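PDB 2JL1: triphenylmethane reductase from Citrobacter sp., which probably uses NADPH to reduce triphenylmethane dyes, a reaction of interest for bioremediation, and has the Rossmann-type fold of the NmrA-like family. Local coordinates for residues A[77-91]-A[117-131]. Numbering follows the deposited sequence.
With NAP (NADP nicotinamide-adenine-dinucleotide phosphate), chain B.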
# COMPACT_ATOMS: atom_id res chain seq x y z
N HIS A 77 -15.68 -3.20 -5.04
CA HIS A 77 -14.43 -3.03 -5.74
C HIS A 77 -14.49 -3.00 -7.26
O HIS A 77 -13.84 -3.81 -7.94
CB HIS A 77 -13.39 -4.03 -5.23
CG HIS A 77 -13.87 -5.44 -5.18
ND1 HIS A 77 -13.91 -6.25 -6.29
CD2 HIS A 77 -14.32 -6.19 -4.14
CE1 HIS A 77 -14.35 -7.45 -5.94
NE2 HIS A 77 -14.62 -7.44 -4.65
N TYR A 78 -15.24 -2.04 -7.77
CA TYR A 78 -15.36 -1.84 -9.21
C TYR A 78 -14.03 -1.31 -9.73
O TYR A 78 -13.37 -1.95 -10.56
CB TYR A 78 -16.48 -0.83 -9.50
CG TYR A 78 -17.93 -1.27 -9.23
CD1 TYR A 78 -18.99 -0.61 -9.86
CD2 TYR A 78 -18.25 -2.33 -8.34
CE1 TYR A 78 -20.33 -0.96 -9.64
CE2 TYR A 78 -19.60 -2.70 -8.10
CZ TYR A 78 -20.63 -2.00 -8.77
OH TYR A 78 -21.97 -2.31 -8.59
N ASP A 79 -13.63 -0.15 -9.21
CA ASP A 79 -12.43 0.57 -9.64
C ASP A 79 -11.40 0.46 -8.51
O ASP A 79 -11.53 1.10 -7.47
CB ASP A 79 -12.82 2.02 -9.94
CG ASP A 79 -11.65 2.88 -10.41
OD1 ASP A 79 -10.45 2.51 -10.27
OD2 ASP A 79 -11.96 3.99 -10.90
N ASN A 80 -10.41 -0.39 -8.71
CA ASN A 80 -9.36 -0.65 -7.72
C ASN A 80 -8.53 0.58 -7.37
O ASN A 80 -8.17 0.76 -6.23
CB ASN A 80 -8.44 -1.76 -8.21
CG ASN A 80 -9.13 -3.11 -8.25
OD1 ASN A 80 -10.05 -3.37 -7.47
ND2 ASN A 80 -8.70 -3.98 -9.16
N THR A 81 -8.24 1.42 -8.36
CA THR A 81 -7.45 2.62 -8.10
C THR A 81 -8.24 3.64 -7.28
O THR A 81 -7.69 4.30 -6.39
CB THR A 81 -6.91 3.21 -9.38
OG1 THR A 81 -6.16 2.20 -10.07
CG2 THR A 81 -6.01 4.45 -9.11
N LEU A 82 -9.53 3.80 -7.58
CA LEU A 82 -10.41 4.61 -6.74
C LEU A 82 -10.51 4.06 -5.33
O LEU A 82 -10.50 4.81 -4.36
CB LEU A 82 -11.82 4.74 -7.35
CG LEU A 82 -12.87 5.33 -6.40
CD1 LEU A 82 -12.48 6.79 -6.04
CD2 LEU A 82 -14.27 5.28 -7.05
N LEU A 83 -10.64 2.75 -5.22
CA LEU A 83 -10.71 2.10 -3.91
C LEU A 83 -9.51 2.42 -2.98
O LEU A 83 -9.67 2.58 -1.79
CB LEU A 83 -10.87 0.59 -4.09
CG LEU A 83 -11.39 -0.19 -2.90
CD1 LEU A 83 -12.73 0.42 -2.42
CD2 LEU A 83 -11.55 -1.63 -3.30
N ILE A 84 -8.32 2.51 -3.56
CA ILE A 84 -7.11 2.91 -2.80
C ILE A 84 -7.26 4.30 -2.18
O ILE A 84 -6.99 4.48 -0.97
CB ILE A 84 -5.86 2.79 -3.69
CG1 ILE A 84 -5.61 1.28 -3.93
CG2 ILE A 84 -4.65 3.60 -3.13
CD1 ILE A 84 -4.21 0.89 -4.06
N VAL A 85 -7.71 5.27 -2.99
CA VAL A 85 -8.03 6.63 -2.50
C VAL A 85 -9.06 6.58 -1.39
O VAL A 85 -8.88 7.23 -0.36
CB VAL A 85 -8.53 7.60 -3.64
CG1 VAL A 85 -8.77 9.01 -3.08
CG2 VAL A 85 -7.52 7.68 -4.76
N GLN A 86 -10.14 5.83 -1.58
CA GLN A 86 -11.20 5.75 -0.56
C GLN A 86 -10.65 5.18 0.73
O GLN A 86 -10.86 5.73 1.82
CB GLN A 86 -12.37 4.91 -1.06
CG GLN A 86 -13.19 5.59 -2.17
CD GLN A 86 -14.29 4.70 -2.69
OE1 GLN A 86 -14.28 3.48 -2.49
NE2 GLN A 86 -15.26 5.30 -3.38
N HIS A 87 -9.93 4.07 0.60
CA HIS A 87 -9.31 3.42 1.75
C HIS A 87 -8.30 4.34 2.42
O HIS A 87 -8.23 4.38 3.63
CB HIS A 87 -8.66 2.09 1.33
CG HIS A 87 -9.63 0.98 1.08
ND1 HIS A 87 -9.26 -0.35 1.08
CD2 HIS A 87 -10.97 0.99 0.84
CE1 HIS A 87 -10.32 -1.11 0.85
NE2 HIS A 87 -11.37 -0.32 0.71
N ALA A 88 -7.52 5.08 1.64
CA ALA A 88 -6.56 6.01 2.24
C ALA A 88 -7.26 7.10 3.06
O ALA A 88 -6.78 7.46 4.14
CB ALA A 88 -5.64 6.63 1.20
N ASN A 89 -8.39 7.61 2.56
CA ASN A 89 -9.23 8.56 3.30
C ASN A 89 -9.73 7.97 4.61
O ASN A 89 -9.75 8.66 5.63
CB ASN A 89 -10.46 8.99 2.49
CG ASN A 89 -10.13 9.86 1.30
OD1 ASN A 89 -9.09 10.53 1.23
ND2 ASN A 89 -11.07 9.88 0.34
N VAL A 90 -10.16 6.70 4.58
CA VAL A 90 -10.65 6.03 5.80
C VAL A 90 -9.56 5.98 6.87
O VAL A 90 -9.78 6.37 8.03
CB VAL A 90 -11.19 4.61 5.50
CG1 VAL A 90 -11.48 3.86 6.80
CG2 VAL A 90 -12.46 4.70 4.66
N VAL A 91 -8.39 5.49 6.49
CA VAL A 91 -7.25 5.33 7.40
C VAL A 91 -6.85 6.68 7.99
O VAL A 91 -6.60 6.78 9.20
CB VAL A 91 -6.06 4.65 6.68
CG1 VAL A 91 -4.84 4.55 7.58
CG2 VAL A 91 -6.46 3.27 6.19
N LEU A 117 -7.28 -7.03 -7.12
CA LEU A 117 -7.80 -6.57 -5.83
C LEU A 117 -6.85 -6.87 -4.65
O LEU A 117 -6.87 -6.14 -3.66
CB LEU A 117 -9.22 -7.11 -5.57
CG LEU A 117 -9.87 -6.51 -4.30
CD1 LEU A 117 -10.19 -5.01 -4.47
CD2 LEU A 117 -11.09 -7.28 -3.85
N ALA A 118 -6.00 -7.89 -4.75
CA ALA A 118 -5.02 -8.19 -3.69
C ALA A 118 -4.12 -6.97 -3.44
O ALA A 118 -3.70 -6.72 -2.33
CB ALA A 118 -4.15 -9.36 -4.08
N HIS A 119 -3.82 -6.24 -4.52
CA HIS A 119 -2.95 -5.07 -4.41
C HIS A 119 -3.57 -3.97 -3.56
O HIS A 119 -2.86 -3.26 -2.83
CB HIS A 119 -2.53 -4.60 -5.80
CG HIS A 119 -1.61 -5.56 -6.49
ND1 HIS A 119 -1.55 -5.70 -7.86
CD2 HIS A 119 -0.77 -6.47 -5.98
CE1 HIS A 119 -0.66 -6.62 -8.16
NE2 HIS A 119 -0.18 -7.12 -7.03
N VAL A 120 -4.89 -3.81 -3.68
CA VAL A 120 -5.63 -2.82 -2.91
C VAL A 120 -5.54 -3.16 -1.43
O VAL A 120 -5.35 -2.28 -0.59
CB VAL A 120 -7.14 -2.82 -3.28
CG1 VAL A 120 -7.92 -1.90 -2.31
CG2 VAL A 120 -7.37 -2.36 -4.73
N HIS A 121 -5.72 -4.44 -1.11
CA HIS A 121 -5.71 -4.88 0.28
C HIS A 121 -4.34 -4.70 0.92
O HIS A 121 -4.23 -4.24 2.07
CB HIS A 121 -6.23 -6.32 0.40
CG HIS A 121 -7.70 -6.43 0.13
ND1 HIS A 121 -8.64 -5.70 0.84
CD2 HIS A 121 -8.38 -7.11 -0.81
CE1 HIS A 121 -9.84 -5.96 0.36
NE2 HIS A 121 -9.71 -6.83 -0.64
N LEU A 122 -3.30 -5.01 0.15
CA LEU A 122 -1.91 -4.84 0.67
C LEU A 122 -1.56 -3.35 0.84
O LEU A 122 -0.94 -2.96 1.85
CB LEU A 122 -0.92 -5.55 -0.24
CG LEU A 122 -0.90 -7.09 -0.12
CD1 LEU A 122 -0.38 -7.75 -1.43
CD2 LEU A 122 -0.06 -7.53 1.08
N ALA A 123 -1.98 -2.51 -0.11
CA ALA A 123 -1.78 -1.06 -0.01
C ALA A 123 -2.47 -0.52 1.24
O ALA A 123 -1.91 0.32 1.97
CB ALA A 123 -2.29 -0.34 -1.29
N THR A 124 -3.68 -1.03 1.51
CA THR A 124 -4.49 -0.59 2.65
C THR A 124 -3.88 -1.04 3.98
O THR A 124 -3.81 -0.26 4.94
CB THR A 124 -5.96 -1.07 2.51
OG1 THR A 124 -6.46 -0.55 1.27
CG2 THR A 124 -6.81 -0.55 3.69
N GLU A 125 -3.40 -2.29 4.02
CA GLU A 125 -2.66 -2.77 5.19
C GLU A 125 -1.44 -1.88 5.51
O GLU A 125 -1.24 -1.49 6.66
CB GLU A 125 -2.20 -4.23 5.01
CG GLU A 125 -3.32 -5.26 5.27
CD GLU A 125 -2.83 -6.71 5.21
OE1 GLU A 125 -1.59 -6.96 5.28
OE2 GLU A 125 -3.72 -7.61 5.11
N TYR A 126 -0.62 -1.58 4.50
CA TYR A 126 0.51 -0.66 4.69
C TYR A 126 0.09 0.73 5.12
O TYR A 126 0.78 1.34 5.95
CB TYR A 126 1.41 -0.61 3.45
CG TYR A 126 2.32 -1.78 3.36
CD1 TYR A 126 3.35 -1.95 4.30
CD2 TYR A 126 2.16 -2.73 2.37
CE1 TYR A 126 4.20 -3.05 4.24
CE2 TYR A 126 3.02 -3.83 2.29
CZ TYR A 126 4.03 -3.97 3.24
OH TYR A 126 4.88 -5.04 3.18
N ALA A 127 -1.02 1.24 4.59
CA ALA A 127 -1.59 2.50 5.06
C ALA A 127 -1.92 2.46 6.56
O ALA A 127 -1.57 3.38 7.31
CB ALA A 127 -2.83 2.90 4.24
N ILE A 128 -2.59 1.40 7.00
CA ILE A 128 -2.93 1.25 8.42
C ILE A 128 -1.68 1.16 9.30
O ILE A 128 -1.65 1.71 10.42
CB ILE A 128 -3.85 0.01 8.65
CG1 ILE A 128 -5.24 0.31 8.07
CG2 ILE A 128 -3.90 -0.36 10.16
CD1 ILE A 128 -6.15 -0.96 7.80
N ARG A 129 -0.64 0.48 8.80
CA ARG A 129 0.63 0.42 9.52
C ARG A 129 1.25 1.81 9.79
O ARG A 129 1.79 2.03 10.87
CB ARG A 129 1.63 -0.53 8.86
CG ARG A 129 1.21 -2.00 8.90
CD ARG A 129 2.21 -2.88 8.15
NE ARG A 129 1.84 -4.30 8.12
CZ ARG A 129 2.12 -5.18 9.08
NH1 ARG A 129 2.76 -4.80 10.18
NH2 ARG A 129 1.75 -6.45 8.93
N THR A 130 1.12 2.75 8.85
CA THR A 130 1.64 4.13 9.04
C THR A 130 0.99 4.91 10.18
O THR A 130 1.54 5.92 10.65
CB THR A 130 1.53 5.00 7.75
OG1 THR A 130 0.16 5.45 7.57
CG2 THR A 130 2.00 4.23 6.56
N THR A 131 -0.19 4.47 10.61
CA THR A 131 -0.88 5.17 11.67
C THR A 131 -0.37 4.84 13.08
O THR A 131 -0.67 5.57 14.01
CB THR A 131 -2.37 4.90 11.67
OG1 THR A 131 -2.59 3.55 12.08
CG2 THR A 131 -2.97 5.16 10.30
PA NAP B . -21.66 -5.57 0.04
O1A NAP B . -21.66 -5.30 -1.43
O2A NAP B . -22.88 -6.22 0.56
O5B NAP B . -21.37 -4.24 0.87
C5B NAP B . -20.46 -3.23 0.47
C4B NAP B . -20.68 -2.11 1.47
O4B NAP B . -19.83 -1.01 1.19
C3B NAP B . -22.12 -1.63 1.37
O3B NAP B . -22.67 -1.51 2.66
C2B NAP B . -22.01 -0.26 0.76
O2B NAP B . -22.95 0.61 1.30
C1B NAP B . -20.63 0.16 1.22
N9A NAP B . -20.14 1.26 0.37
C8A NAP B . -20.06 1.31 -0.99
N7A NAP B . -19.56 2.52 -1.33
C5A NAP B . -19.35 3.24 -0.20
C6A NAP B . -18.87 4.53 0.03
N6A NAP B . -18.51 5.32 -0.98
N1A NAP B . -18.76 4.98 1.32
C2A NAP B . -19.14 4.18 2.38
N3A NAP B . -19.61 2.91 2.15
C4A NAP B . -19.72 2.45 0.88
O3 NAP B . -20.35 -6.49 0.34
PN NAP B . -20.17 -7.73 1.35
O1N NAP B . -20.70 -7.31 2.65
O2N NAP B . -20.69 -8.97 0.70
O5D NAP B . -18.53 -7.80 1.50
C5D NAP B . -17.84 -6.75 2.16
C4D NAP B . -16.56 -6.29 1.44
O4D NAP B . -15.74 -7.41 1.19
C3D NAP B . -16.84 -5.65 0.08
O3D NAP B . -16.99 -4.26 0.10
C2D NAP B . -15.65 -6.06 -0.78
O2D NAP B . -14.57 -5.16 -0.74
C1D NAP B . -15.19 -7.34 -0.12
N1N NAP B . -15.59 -8.47 -0.98
C2N NAP B . -15.04 -9.68 -0.69
C3N NAP B . -15.33 -10.76 -1.47
C7N NAP B . -14.72 -12.07 -1.19
O7N NAP B . -15.19 -13.17 -1.97
N7N NAP B . -13.77 -12.12 -0.25
C4N NAP B . -16.27 -10.65 -2.51
C5N NAP B . -16.89 -9.44 -2.73
C6N NAP B . -16.50 -8.33 -1.98
P2B NAP B . -24.37 0.88 0.60
O1X NAP B . -25.39 -0.01 1.28
O2X NAP B . -24.35 0.57 -0.89
O3X NAP B . -24.66 2.35 0.83
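His87 meets Thr124 through the one polar bond between helices 80-91 and 117-130, neighbours on one face of the parallel Rossmann-type sheet that follow strands 69-72 and 101-107 and run nearly parallel, 17° apart. At the root of the histidine, CB packs against Thr124 OG1 and CG2; with CG beside the backbone N (chi1 -75°), the ring is swung toward helix 117-130, CG nearing Thr124 OG1. ND1 donates a hydrogen bond to Thr124 OG1 at 2.8 Å (N-H...O 155°), the hydroxyl almost in the ring plane; CE1 brushes Val120 CG1, NE2 reaches away to Gly75 N, and Leu83 CG lies 3.5 Å above one face of the His87 ring, offset toward the rim. Thr124 OG1 in turn donates to Val120 O, 2.8 Å away, Thr124 N reaching that oxygen from the opposite face. Val120 is a knob among Asn80, Leu83, Ile84 and His87. At the cofactor end, Leu117 CD2 sits over the His77 ring, 3.5 Å from its centroid, a CH-pi contact, and His77 NE2 is 3.4 Å from NADP C6N. At the other, Val91 packs on Ala127 and Ile128. With ND1 donating, His87 accepts from Gly75 N through NE2 and is probably neutral, a bonded link from the helix pair to the NADP-binding turn.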